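Local coordinates for hypothetical protein (PDB 2O62), which is of unknown function but pairs two antiparallel beta domains of calycin type, the second related to a biogenesis factor required for ATP synthase, at residues Leu72-Gly77 / Gln150-Tyr155; Phe89-Gly94 / Phe111-His116; Leu107-Asp112 / Leu233-Gly238; Leu120-Glu125 / Leu214-Ala219; Glu207-Val212 / Ser223-Gln228. All blocks are in the same frame, centred on the assembly; numbering follows the deposited sequence.

Interaction 1: residues Leu72-Gly77 / Gln150-Tyr155; sequences LFFENG and QAVTIY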
# COMPACT_ATOMS: atom_id res chain seq x y z
N LEU A 72 -11.92 -1.63 -1.45
CA LEU A 72 -12.05 -1.36 -2.88
C LEU A 72 -10.97 -2.11 -3.65
O LEU A 72 -9.82 -2.18 -3.20
CB LEU A 72 -11.97 0.15 -3.21
CG LEU A 72 -13.23 0.98 -3.20
CD1 LEU A 72 -12.89 2.41 -3.52
CD2 LEU A 72 -14.25 0.49 -4.18
N PHE A 73 -11.35 -2.63 -4.83
CA PHE A 73 -10.44 -3.42 -5.71
C PHE A 73 -10.23 -2.81 -7.07
O PHE A 73 -11.14 -2.22 -7.67
CB PHE A 73 -11.03 -4.83 -5.99
CG PHE A 73 -11.12 -5.70 -4.79
CD1 PHE A 73 -12.21 -5.61 -3.95
CD2 PHE A 73 -10.12 -6.61 -4.50
CE1 PHE A 73 -12.26 -6.41 -2.80
CE2 PHE A 73 -10.17 -7.42 -3.36
CZ PHE A 73 -11.26 -7.32 -2.53
N PHE A 74 -9.01 -3.02 -7.57
CA PHE A 74 -8.67 -2.81 -8.97
C PHE A 74 -8.81 -4.08 -9.78
O PHE A 74 -8.99 -5.20 -9.23
CB PHE A 74 -7.25 -2.25 -9.07
CG PHE A 74 -7.10 -0.92 -8.39
CD1 PHE A 74 -7.45 0.26 -9.04
CD2 PHE A 74 -6.66 -0.85 -7.09
CE1 PHE A 74 -7.31 1.49 -8.37
CE2 PHE A 74 -6.51 0.38 -6.44
CZ PHE A 74 -6.88 1.53 -7.07
N GLU A 75 -8.82 -3.93 -11.10
CA GLU A 75 -9.19 -5.06 -11.97
C GLU A 75 -8.22 -6.20 -11.93
O GLU A 75 -8.60 -7.31 -12.21
CB GLU A 75 -9.38 -4.62 -13.42
CG GLU A 75 -10.57 -3.76 -13.58
CD GLU A 75 -11.28 -3.94 -14.89
OE1 GLU A 75 -10.75 -4.68 -15.76
OE2 GLU A 75 -12.38 -3.35 -15.03
N ASN A 76 -6.99 -5.94 -11.55
CA ASN A 76 -6.01 -7.02 -11.39
C ASN A 76 -6.07 -7.72 -10.04
O ASN A 76 -5.30 -8.61 -9.76
CB ASN A 76 -4.60 -6.50 -11.70
CG ASN A 76 -4.00 -5.71 -10.58
OD1 ASN A 76 -4.69 -5.23 -9.70
ND2 ASN A 76 -2.69 -5.56 -10.61
N GLY A 77 -7.02 -7.32 -9.20
CA GLY A 77 -7.18 -7.93 -7.89
C GLY A 77 -6.52 -7.14 -6.79
O GLY A 77 -6.75 -7.42 -5.63
N GLN A 150 1.03 6.13 -15.25
CA GLN A 150 -0.39 6.45 -15.23
C GLN A 150 -0.96 6.01 -13.86
O GLN A 150 -0.40 5.14 -13.22
CB GLN A 150 -1.16 5.72 -16.34
CG GLN A 150 -0.79 6.17 -17.73
CD GLN A 150 0.53 5.57 -18.25
OE1 GLN A 150 0.78 4.37 -18.06
NE2 GLN A 150 1.34 6.40 -18.93
N ALA A 151 -2.05 6.63 -13.45
CA ALA A 151 -2.72 6.32 -12.19
C ALA A 151 -4.18 6.17 -12.50
O ALA A 151 -4.69 6.89 -13.33
CB ALA A 151 -2.54 7.43 -11.21
N VAL A 152 -4.83 5.23 -11.84
CA VAL A 152 -6.27 5.07 -11.84
C VAL A 152 -6.77 5.36 -10.42
O VAL A 152 -6.29 4.73 -9.46
CB VAL A 152 -6.66 3.62 -12.16
CG1 VAL A 152 -8.18 3.44 -12.24
CG2 VAL A 152 -6.03 3.19 -13.48
N THR A 153 -7.78 6.22 -10.34
CA THR A 153 -8.46 6.52 -9.08
C THR A 153 -9.85 5.97 -9.22
O THR A 153 -10.60 6.27 -10.18
CB THR A 153 -8.49 8.04 -8.73
OG1 THR A 153 -7.13 8.55 -8.63
CG2 THR A 153 -9.24 8.28 -7.40
N ILE A 154 -10.19 5.14 -8.23
CA ILE A 154 -11.54 4.63 -8.08
C ILE A 154 -12.19 5.15 -6.78
O ILE A 154 -11.52 5.57 -5.85
CB ILE A 154 -11.56 3.09 -8.10
CG1 ILE A 154 -10.70 2.48 -7.02
CG2 ILE A 154 -11.14 2.56 -9.48
CD1 ILE A 154 -10.78 0.95 -7.02
N TYR A 155 -13.52 5.09 -6.76
CA TYR A 155 -14.34 5.80 -5.77
C TYR A 155 -15.26 4.83 -5.08
O TYR A 155 -15.65 3.84 -5.65
CB TYR A 155 -15.13 6.93 -6.43
CG TYR A 155 -14.17 7.92 -7.06
CD1 TYR A 155 -13.63 8.96 -6.33
CD2 TYR A 155 -13.85 7.83 -8.40
CE1 TYR A 155 -12.73 9.86 -6.90
CE2 TYR A 155 -12.97 8.72 -8.99
CZ TYR A 155 -12.42 9.75 -8.23
OH TYR A 155 -11.52 10.64 -8.78
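I154 presents the bump of this contact: its CD1 methyl rests over one face of the F74 ring, 3.9 Å from the ring centroid and only 17° off the ring normal, shifted toward the rim. The methyl gets there because CG1 stands between the backbone N and the carbonyl carbon (chi1 58°) and CD1 continues that arm fully extended. It pushes into a hollow with two walls and a floor. F74 supplies one wall, the carbonyl O of F73 lies 3.3 Å from I154 CD1 at the floor, and L72 closes the other flank, its CB 4.1 Å from I154 CD1. Beyond this knob the fit continues both ways. L72 CD1 lies 3.7 Å from the carbonyl C of Y155, while F74 CE1 reaches V152 O at 3.6 Å. An alanine at F74 would probably leave I154 CD1 without its aromatic wall and open a gap beside V152 O. The ring also touches L262 and L264 of strand 259-269. F74 itself begins a type I beta turn closed by the bond from G77 N to F74 O. No hydrogen bond links the segments, whose touching parts run 155° apart. The arrangement is an apolar interface between two antiparallel sheets, joining edge strand 71-73 of the N-terminal sheet to strand 145-155 of the C-terminal calycin-type barrel.

Interaction 2: residues Phe89-Gly94 / Phe111-His116; sequences FSEFGG and FDRNGH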
# COMPACT_ATOMS: atom_id res chain seq x y z
N PHE A 89 -12.05 7.62 18.55
CA PHE A 89 -11.57 6.27 18.88
C PHE A 89 -11.12 5.44 17.72
O PHE A 89 -10.60 4.33 17.91
CB PHE A 89 -12.68 5.55 19.61
CG PHE A 89 -12.91 6.10 20.95
CD1 PHE A 89 -12.15 5.66 22.02
CD2 PHE A 89 -13.88 7.07 21.16
CE1 PHE A 89 -12.35 6.18 23.26
CE2 PHE A 89 -14.09 7.59 22.42
CZ PHE A 89 -13.35 7.14 23.48
N SER A 90 -11.30 5.95 16.51
CA SER A 90 -10.97 5.22 15.30
C SER A 90 -9.64 5.70 14.83
O SER A 90 -9.60 6.74 14.19
CB SER A 90 -11.96 5.47 14.19
OG SER A 90 -13.22 4.86 14.47
N GLU A 91 -8.58 4.94 15.13
CA GLU A 91 -7.22 5.29 14.70
C GLU A 91 -7.05 5.24 13.18
O GLU A 91 -7.72 4.52 12.48
CB GLU A 91 -6.19 4.35 15.33
CG GLU A 91 -6.05 4.49 16.83
CD GLU A 91 -5.31 3.34 17.52
OE1 GLU A 91 -5.17 2.23 16.95
OE2 GLU A 91 -4.91 3.56 18.68
N PHE A 92 -6.07 5.99 12.69
CA PHE A 92 -5.70 5.93 11.29
C PHE A 92 -4.89 4.63 11.03
O PHE A 92 -4.31 4.03 11.94
CB PHE A 92 -4.87 7.14 10.92
CG PHE A 92 -4.63 7.31 9.43
CD1 PHE A 92 -5.69 7.29 8.53
CD2 PHE A 92 -3.36 7.56 8.97
CE1 PHE A 92 -5.48 7.48 7.21
CE2 PHE A 92 -3.12 7.77 7.64
CZ PHE A 92 -4.18 7.71 6.76
N GLY A 93 -4.90 4.20 9.79
CA GLY A 93 -4.27 2.97 9.37
C GLY A 93 -4.99 2.35 8.20
O GLY A 93 -5.87 2.99 7.60
N GLY A 94 -4.63 1.12 7.85
CA GLY A 94 -5.31 0.41 6.78
C GLY A 94 -4.27 -0.36 5.98
O GLY A 94 -3.08 -0.33 6.27
N PHE A 111 -1.57 3.32 13.26
CA PHE A 111 -1.30 4.56 13.99
C PHE A 111 -1.89 4.48 15.38
O PHE A 111 -2.94 3.86 15.60
CB PHE A 111 -1.86 5.79 13.23
CG PHE A 111 -1.15 6.06 11.91
CD1 PHE A 111 -1.32 5.22 10.82
CD2 PHE A 111 -0.25 7.13 11.79
CE1 PHE A 111 -0.66 5.44 9.61
CE2 PHE A 111 0.41 7.33 10.58
CZ PHE A 111 0.20 6.48 9.50
N ASP A 112 -1.24 5.18 16.29
CA ASP A 112 -1.66 5.22 17.68
C ASP A 112 -2.70 6.30 17.95
O ASP A 112 -3.21 6.95 17.05
CB ASP A 112 -0.43 5.31 18.60
CG ASP A 112 0.28 6.63 18.54
OD1 ASP A 112 -0.35 7.63 18.20
OD2 ASP A 112 1.49 6.64 18.87
N ARG A 113 -3.04 6.48 19.22
CA ARG A 113 -4.08 7.43 19.57
C ARG A 113 -3.67 8.88 19.43
O ARG A 113 -4.54 9.74 19.40
CB ARG A 113 -4.57 7.16 20.99
CG ARG A 113 -5.25 5.83 21.09
CD ARG A 113 -5.76 5.58 22.47
NE ARG A 113 -6.03 4.17 22.61
CZ ARG A 113 -7.12 3.57 22.16
NH1 ARG A 113 -8.06 4.27 21.52
NH2 ARG A 113 -7.26 2.29 22.32
N ASN A 114 -2.37 9.14 19.38
CA ASN A 114 -1.85 10.49 19.20
C ASN A 114 -1.59 10.78 17.73
O ASN A 114 -1.00 11.81 17.37
CB ASN A 114 -0.57 10.68 20.00
CG ASN A 114 -0.77 10.45 21.49
OD1 ASN A 114 -0.03 9.69 22.11
ND2 ASN A 114 -1.77 11.09 22.06
N GLY A 115 -2.04 9.88 16.87
CA GLY A 115 -1.90 10.05 15.45
C GLY A 115 -0.51 9.82 14.90
O GLY A 115 -0.23 10.32 13.82
N HIS A 116 0.34 9.02 15.58
CA HIS A 116 1.67 8.71 15.10
C HIS A 116 1.77 7.25 14.65
O HIS A 116 1.14 6.38 15.24
CB HIS A 116 2.69 8.93 16.21
CG HIS A 116 2.80 10.35 16.65
ND1 HIS A 116 2.68 10.73 17.96
CD2 HIS A 116 3.00 11.48 15.94
CE1 HIS A 116 2.83 12.04 18.06
NE2 HIS A 116 3.02 12.52 16.84
O HOH W 1 -9.93 3.02 20.03
O HOH W 2 -4.38 7.57 14.55
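The backbones of F92 and F111 come together with CA atoms 5.3 Å apart and are tied by a bond from F111 N to F92 O, bent at the hydrogen (143°). Next to it the two rings lie side by side and point the same way, yet their planes are inclined at 50°, with F92 CD2 above one face of the F111 ring and 3.5 Å from F111 CE1. An alanine at F111 would probably leave that flank of the F92 ring without its partner and open a gap beside F92 CD2. On the outer side, E91 OE2 sits above the R113 guanidinium, 4.1 Å from R113 NE, an attraction of charges without an N-H aimed at the oxygen. Waters bridge F89 O to R113 NH1 and F92 N to D112 O. N114 N bonds D112 OD1 in an Asx turn, H116 N meeting that oxygen from the opposite face; with the type I turn D112-G115 this makes the beta-hairpin connection between strands 103-111 and 117-127.

Interaction 3: residues Leu107-Asp112 / Leu233-Gly238; sequences LVQLFD and LFLEAG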
# COMPACT_ATOMS: atom_id res chain seq x y z
N LEU A 107 0.70 -4.32 2.59
CA LEU A 107 1.29 -3.52 3.63
C LEU A 107 0.20 -2.89 4.49
O LEU A 107 -0.63 -2.14 3.99
CB LEU A 107 2.23 -2.45 3.03
CG LEU A 107 3.22 -1.73 3.98
CD1 LEU A 107 4.49 -1.36 3.28
CD2 LEU A 107 2.62 -0.47 4.52
N VAL A 108 0.23 -3.18 5.79
CA VAL A 108 -0.61 -2.57 6.77
C VAL A 108 0.16 -1.52 7.61
O VAL A 108 1.27 -1.78 8.11
CB VAL A 108 -1.18 -3.62 7.74
CG1 VAL A 108 -2.17 -3.02 8.67
CG2 VAL A 108 -1.80 -4.75 6.97
N GLN A 109 -0.44 -0.34 7.71
CA GLN A 109 0.01 0.72 8.61
C GLN A 109 -0.94 0.89 9.76
O GLN A 109 -2.17 0.83 9.57
CB GLN A 109 0.12 2.07 7.87
CG GLN A 109 1.09 2.07 6.67
CD GLN A 109 1.45 3.46 6.18
OE1 GLN A 109 1.63 4.40 6.97
NE2 GLN A 109 1.61 3.58 4.86
N LEU A 110 -0.37 1.13 10.93
CA LEU A 110 -1.10 1.20 12.19
C LEU A 110 -0.63 2.44 12.94
O LEU A 110 0.57 2.60 13.17
CB LEU A 110 -0.86 -0.04 13.03
CG LEU A 110 -1.25 -1.37 12.39
CD1 LEU A 110 -0.77 -2.48 13.26
CD2 LEU A 110 -2.77 -1.49 12.18
N PHE A 111 -1.57 3.32 13.26
CA PHE A 111 -1.30 4.56 13.99
C PHE A 111 -1.89 4.48 15.38
O PHE A 111 -2.94 3.86 15.60
CB PHE A 111 -1.86 5.79 13.23
CG PHE A 111 -1.15 6.06 11.91
CD1 PHE A 111 -1.32 5.22 10.82
CD2 PHE A 111 -0.25 7.13 11.79
CE1 PHE A 111 -0.66 5.44 9.61
CE2 PHE A 111 0.41 7.33 10.58
CZ PHE A 111 0.20 6.48 9.50
N ASP A 112 -1.24 5.18 16.29
CA ASP A 112 -1.66 5.22 17.68
C ASP A 112 -2.70 6.30 17.95
O ASP A 112 -3.21 6.95 17.05
CB ASP A 112 -0.43 5.31 18.60
CG ASP A 112 0.28 6.63 18.54
OD1 ASP A 112 -0.35 7.63 18.20
OD2 ASP A 112 1.49 6.64 18.87
N LEU A 233 -6.13 13.07 4.79
CA LEU A 233 -5.17 12.04 5.11
C LEU A 233 -5.01 11.08 3.95
O LEU A 233 -5.97 10.75 3.24
CB LEU A 233 -5.62 11.28 6.34
CG LEU A 233 -5.67 12.09 7.64
CD1 LEU A 233 -6.49 11.39 8.72
CD2 LEU A 233 -4.26 12.30 8.14
N PHE A 234 -3.79 10.59 3.81
CA PHE A 234 -3.39 9.75 2.68
C PHE A 234 -2.51 8.63 3.25
O PHE A 234 -1.50 8.90 3.89
CB PHE A 234 -2.62 10.56 1.64
CG PHE A 234 -3.38 11.78 1.15
CD1 PHE A 234 -4.23 11.68 0.06
CD2 PHE A 234 -3.22 13.02 1.76
CE1 PHE A 234 -4.95 12.78 -0.39
CE2 PHE A 234 -3.94 14.12 1.32
CZ PHE A 234 -4.81 14.01 0.24
N LEU A 235 -2.95 7.39 3.09
CA LEU A 235 -2.18 6.21 3.47
C LEU A 235 -1.54 5.71 2.16
O LEU A 235 -2.23 5.46 1.22
CB LEU A 235 -3.16 5.19 3.98
CG LEU A 235 -2.65 3.93 4.60
CD1 LEU A 235 -2.10 4.28 5.95
CD2 LEU A 235 -3.79 2.91 4.66
N GLU A 236 -0.21 5.62 2.12
CA GLU A 236 0.50 5.30 0.87
C GLU A 236 1.53 4.21 1.13
O GLU A 236 2.15 4.12 2.20
CB GLU A 236 1.18 6.52 0.16
CG GLU A 236 1.90 6.20 -1.25
CD GLU A 236 2.36 7.46 -2.02
OE1 GLU A 236 2.42 8.51 -1.35
OE2 GLU A 236 2.65 7.44 -3.26
N ALA A 237 1.66 3.37 0.12
CA ALA A 237 2.69 2.35 0.04
C ALA A 237 3.13 2.26 -1.41
O ALA A 237 2.42 2.68 -2.32
CB ALA A 237 2.12 1.00 0.50
N GLY A 238 4.25 1.63 -1.60
CA GLY A 238 4.89 1.45 -2.90
C GLY A 238 5.52 0.09 -2.95
O GLY A 238 5.84 -0.51 -1.92
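Q109 and L235 meet where two antiparallel sheets face each other, the N-terminal one through strand 107-111 and the closed C-terminal barrel through strand 233-238. The short strand axes approach to 8.4 Å at 143°, so side chains rather than backbone bonds fill the interface. The tight part is the L235 CD1 methyl, which lies alongside the glutamine stem, 3.7 Å from both Q109 CB and Q109 CD, the two chains sliding past each other in opposite directions. L235 CG is anti to its backbone N (chi1 -172°), and the methyl beyond it also reaches F111 CE1 at 4.1 Å. Packing is slacker at the other end, where L107 CB and A237 CB are 4.3 Å apart. E236, partly exposed, points CB away from this interface and in one of its two conformers makes a salt bridge to R248, whereas L235 and Q109 are buried. Outside the two strands Q109 OE1 is hydrogen-bonded to S223 OG; within the contact, Q109 NE2 stands 2.8 Å from E236 O.

Interaction 4: residues Leu120-Glu125 / Leu214-Ala219; sequences LTLIRE and LLPDGA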
# COMPACT_ATOMS: atom_id res chain seq x y z
N LEU A 120 3.98 -1.41 11.42
CA LEU A 120 3.55 -1.93 10.13
C LEU A 120 3.57 -3.44 10.06
O LEU A 120 4.35 -4.11 10.75
CB LEU A 120 4.46 -1.44 9.03
CG LEU A 120 4.94 0.01 8.96
CD1 LEU A 120 6.27 0.03 8.30
CD2 LEU A 120 4.04 0.87 8.17
N THR A 121 2.73 -3.96 9.18
CA THR A 121 2.69 -5.38 8.88
C THR A 121 2.97 -5.50 7.37
O THR A 121 2.36 -4.83 6.56
CB THR A 121 1.36 -6.02 9.28
OG1 THR A 121 1.08 -5.75 10.67
CG2 THR A 121 1.40 -7.56 9.05
N LEU A 122 3.93 -6.33 7.03
CA LEU A 122 4.29 -6.60 5.65
C LEU A 122 4.00 -8.04 5.38
O LEU A 122 4.52 -8.89 6.05
CB LEU A 122 5.75 -6.29 5.42
CG LEU A 122 6.19 -6.20 3.96
CD1 LEU A 122 5.61 -4.94 3.32
CD2 LEU A 122 7.71 -6.15 3.97
N ILE A 123 3.08 -8.28 4.45
CA ILE A 123 2.66 -9.61 4.13
C ILE A 123 3.17 -9.90 2.71
O ILE A 123 2.66 -9.35 1.72
CB ILE A 123 1.15 -9.74 4.22
CG1 ILE A 123 0.66 -9.33 5.63
CG2 ILE A 123 0.73 -11.15 3.87
CD1 ILE A 123 -0.89 -9.16 5.75
N ARG A 124 4.17 -10.78 2.63
CA ARG A 124 4.81 -11.14 1.36
C ARG A 124 4.39 -12.54 0.98
O ARG A 124 4.79 -13.48 1.63
CB ARG A 124 6.33 -11.09 1.48
CG ARG A 124 6.85 -9.69 1.73
CD ARG A 124 8.27 -9.71 2.25
NE ARG A 124 8.31 -10.02 3.67
CZ ARG A 124 9.43 -10.12 4.39
NH1 ARG A 124 10.60 -9.95 3.84
NH2 ARG A 124 9.33 -10.36 5.68
N GLU A 125 3.63 -12.65 -0.10
CA GLU A 125 2.97 -13.88 -0.48
C GLU A 125 3.30 -14.27 -1.90
O GLU A 125 3.38 -13.42 -2.78
CB GLU A 125 1.46 -13.74 -0.34
CG GLU A 125 0.99 -13.68 1.12
CD GLU A 125 -0.42 -13.19 1.25
OE1 GLU A 125 -0.85 -12.34 0.45
OE2 GLU A 125 -1.12 -13.63 2.19
N LEU A 214 11.76 2.67 4.04
CA LEU A 214 12.17 1.73 3.01
C LEU A 214 12.23 0.34 3.64
O LEU A 214 12.79 0.18 4.73
CB LEU A 214 13.54 2.10 2.49
CG LEU A 214 13.68 3.58 2.07
CD1 LEU A 214 15.11 3.83 1.65
CD2 LEU A 214 12.69 3.93 1.02
N LEU A 215 11.62 -0.64 2.98
CA LEU A 215 11.43 -1.94 3.56
C LEU A 215 11.92 -3.09 2.70
O LEU A 215 12.36 -2.89 1.53
CB LEU A 215 9.92 -2.13 3.82
CG LEU A 215 9.30 -1.24 4.91
CD1 LEU A 215 7.77 -1.19 4.75
CD2 LEU A 215 9.73 -1.72 6.31
N PRO A 216 11.87 -4.31 3.25
CA PRO A 216 12.12 -5.47 2.41
C PRO A 216 11.17 -5.63 1.18
O PRO A 216 10.06 -5.04 1.10
CB PRO A 216 11.91 -6.64 3.37
CG PRO A 216 12.15 -6.08 4.73
CD PRO A 216 11.64 -4.70 4.67
N ASP A 217 11.64 -6.45 0.25
CA ASP A 217 10.84 -6.86 -0.91
C ASP A 217 10.45 -5.68 -1.80
O ASP A 217 9.37 -5.67 -2.40
CB ASP A 217 9.59 -7.60 -0.45
CG ASP A 217 8.89 -8.35 -1.60
OD1 ASP A 217 9.57 -9.01 -2.44
OD2 ASP A 217 7.63 -8.27 -1.70
N GLY A 218 11.32 -4.68 -1.83
CA GLY A 218 11.15 -3.45 -2.64
C GLY A 218 9.99 -2.58 -2.19
O GLY A 218 9.55 -1.68 -2.91
N ALA A 219 9.53 -2.79 -0.94
CA ALA A 219 8.40 -2.07 -0.38
C ALA A 219 8.77 -0.74 0.27
O ALA A 219 9.86 -0.56 0.82
CB ALA A 219 7.69 -2.92 0.62
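L122 lies against the turn that joins strands 210-214 and 219-224, a beta-hairpin of the C-terminal barrel packed on strand 117-127 of the N-terminal sheet. In the first shell its two methyls divide the work: L122 CD1 meets A219 CB at 4.0 Å, and L122 CD2 lies 3.9 Å from P216 O. L120 and L215 cross obliquely and touch through their CD1 methyls, also at 4.0 Å. Farther along, the aliphatic part of R124 slides past D217, R124 CD being 3.7 Å from D217 CB. The bend at chi3 (-79°) turns NE out of the line of that stem. Outward from this shell, the charged ends find partners elsewhere: R124 NH1 makes a salt bridge to E134, R124 NH2 bonds S21 OG, and D217 OD2 pairs with R103. The turn holds its own shape with bonds from L215 N to A219 O and from A219 N to P216 O. At the CB corner of the proline the arginine makes its closest approach, R124 NH1 to P216 CB at 3.6 Å.

Interaction 5: residues Glu207-Val212 / Ser223-Gln228; sequences EKQVQV and SPLKVQ. With GOL (glycerol), chain J.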
# COMPACT_ATOMS: atom_id res chain seq x y z
N GLU A 207 2.30 20.81 2.26
CA GLU A 207 1.75 19.80 1.34
C GLU A 207 2.44 18.42 1.40
O GLU A 207 2.04 17.48 0.70
CB GLU A 207 1.82 20.30 -0.14
CG GLU A 207 1.00 21.54 -0.44
CD GLU A 207 -0.53 21.34 -0.41
OE1 GLU A 207 -0.95 20.18 -0.49
OE2 GLU A 207 -1.30 22.33 -0.34
N LYS A 208 3.53 18.31 2.15
CA LYS A 208 4.22 17.02 2.26
C LYS A 208 4.88 16.89 3.61
O LYS A 208 6.02 17.28 3.79
CB LYS A 208 5.24 16.83 1.12
CG LYS A 208 5.58 15.32 0.93
CD LYS A 208 6.21 15.02 -0.43
CE LYS A 208 6.52 13.53 -0.64
NZ LYS A 208 5.23 12.80 -1.03
N GLN A 209 4.08 16.42 4.57
CA GLN A 209 4.49 16.22 5.97
C GLN A 209 4.49 14.73 6.26
O GLN A 209 3.51 14.21 6.76
CB GLN A 209 3.51 16.93 6.89
CG GLN A 209 3.64 18.45 6.83
CD GLN A 209 4.88 18.94 7.46
OE1 GLN A 209 5.12 18.68 8.65
NE2 GLN A 209 5.69 19.69 6.71
N VAL A 210 5.57 14.03 5.88
CA VAL A 210 5.53 12.56 5.83
C VAL A 210 6.86 11.97 6.12
O VAL A 210 7.89 12.65 6.02
CB VAL A 210 5.01 11.97 4.49
CG1 VAL A 210 3.63 12.42 4.17
CG2 VAL A 210 5.95 12.27 3.35
N GLN A 211 6.86 10.73 6.57
CA GLN A 211 8.09 9.95 6.63
C GLN A 211 7.94 8.85 5.62
O GLN A 211 6.88 8.28 5.49
CB GLN A 211 8.38 9.34 8.02
CG GLN A 211 7.40 8.26 8.54
CD GLN A 211 8.10 7.33 9.59
OE1 GLN A 211 8.62 7.84 10.58
NE2 GLN A 211 8.15 5.99 9.32
N VAL A 212 9.02 8.52 4.92
CA VAL A 212 8.96 7.35 4.01
C VAL A 212 9.89 6.32 4.57
O VAL A 212 11.01 6.64 4.89
CB VAL A 212 9.41 7.71 2.59
CG1 VAL A 212 9.24 6.50 1.68
CG2 VAL A 212 8.63 8.88 2.07
N SER A 223 3.95 7.71 5.43
CA SER A 223 3.10 7.93 6.58
C SER A 223 3.05 9.41 6.95
O SER A 223 4.11 10.03 7.06
CB SER A 223 3.61 7.21 7.82
OG SER A 223 3.73 5.80 7.55
N PRO A 224 1.84 9.94 7.24
CA PRO A 224 1.74 11.26 7.86
C PRO A 224 2.64 11.38 9.10
O PRO A 224 2.73 10.44 9.86
CB PRO A 224 0.25 11.36 8.24
CG PRO A 224 -0.45 10.36 7.39
CD PRO A 224 0.51 9.31 7.04
N LEU A 225 3.33 12.50 9.30
CA LEU A 225 4.08 12.67 10.53
C LEU A 225 3.15 12.70 11.76
O LEU A 225 3.54 12.29 12.84
CB LEU A 225 4.93 13.94 10.49
CG LEU A 225 6.07 13.87 9.45
CD1 LEU A 225 6.79 15.22 9.29
CD2 LEU A 225 7.05 12.73 9.78
N LYS A 226 1.96 13.25 11.58
CA LYS A 226 0.95 13.24 12.64
C LYS A 226 -0.38 13.39 12.01
O LYS A 226 -0.58 14.29 11.21
CB LYS A 226 1.12 14.38 13.64
CG LYS A 226 0.15 14.26 14.89
CD LYS A 226 0.45 15.23 16.01
CE LYS A 226 -0.16 14.82 17.38
NZ LYS A 226 -1.62 14.64 17.30
N VAL A 227 -1.28 12.50 12.36
CA VAL A 227 -2.66 12.64 11.96
C VAL A 227 -3.28 13.81 12.72
O VAL A 227 -3.33 13.78 13.94
CB VAL A 227 -3.42 11.34 12.21
CG1 VAL A 227 -4.87 11.50 11.88
CG2 VAL A 227 -2.82 10.25 11.42
N GLN A 228 -3.71 14.85 12.00
CA GLN A 228 -4.27 16.07 12.59
C GLN A 228 -5.78 16.12 12.36
O GLN A 228 -6.27 15.68 11.35
CB GLN A 228 -3.65 17.35 11.96
CG GLN A 228 -2.09 17.40 11.84
CD GLN A 228 -1.39 18.07 13.03
OE1 GLN A 228 -1.98 18.32 14.09
NE2 GLN A 228 -0.09 18.35 12.86
C1 GOL J . 4.87 8.93 12.91
O1 GOL J . 3.84 9.15 11.98
C2 GOL J . 6.24 9.37 12.45
O2 GOL J . 7.16 8.32 12.66
C3 GOL J . 6.71 10.53 13.33
O3 GOL J . 5.70 11.50 13.47
O HOH W 3 1.42 15.05 9.26
O HOH W 4 6.48 5.26 7.10
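L225 lays its branched end over the backbone of the opposite strand, while Q211 and S223 stand together on one face of the sheet. The leucine's CG is anti to its carbonyl carbon (chi1 -67°), and the branched end spans from L225 CG, 3.6 Å from V210 N, to L225 CD2, 3.8 Å from Q211 N. Q209 crosses this leucine at about a right angle, Q209 OE1 coming 3.9 Å from L225 CD1, while Q209 NE2 is hydrogen-bonded to D205 O. Q211 and S223 form the hydrogen-bonded pair: Q211 N donates to S223 O, and S223 N returns a bond to Q211 O. Their side chains meet at Q211 CG and S223 CB, and a water links Q211 NE2 to S223 OG. S223 OG is also held by Q109 OE1, which ties this strand to the N-terminal sheet. V210 and P224 form the non-hydrogen-bonded pair, their side chains diverging, with CA atoms 4.5 Å apart. Beyond it L225 N bonds Q209 O. A glycerol, probably from the crystallisation liquor, donates a hydrogen bond from its O2 to Q211 OE1 at 2.6 Å and also bonds L117 N. The whole is the open end of an antiparallel beta-hairpin, strands 210-214 and 219-224, within the C-terminal barrel.

In the fold
Interactions 1, 3 and 4 each join the N-terminal sheet to the C-terminal barrel; interaction 2 stays within the first and interaction 5 within the second. Interaction 3 lies nearest the middle, its centre about 7 Å from that of the chain and about 10 Å from the centres of both interactions 2 and 5. F111 belongs to interactions 2 and 3, and V227 N, 2.8 Å from G115 O, links interaction 5 to interaction 2. L107 CD1 and L215 CD1, 3.6 Å apart, carry interaction 3 into interaction 4. Interaction 1 stands apart, its nearest atoms about 9 Å from those of interaction 3. No active site is known; the glycerol beside interaction 5 bridges Q211 and L117.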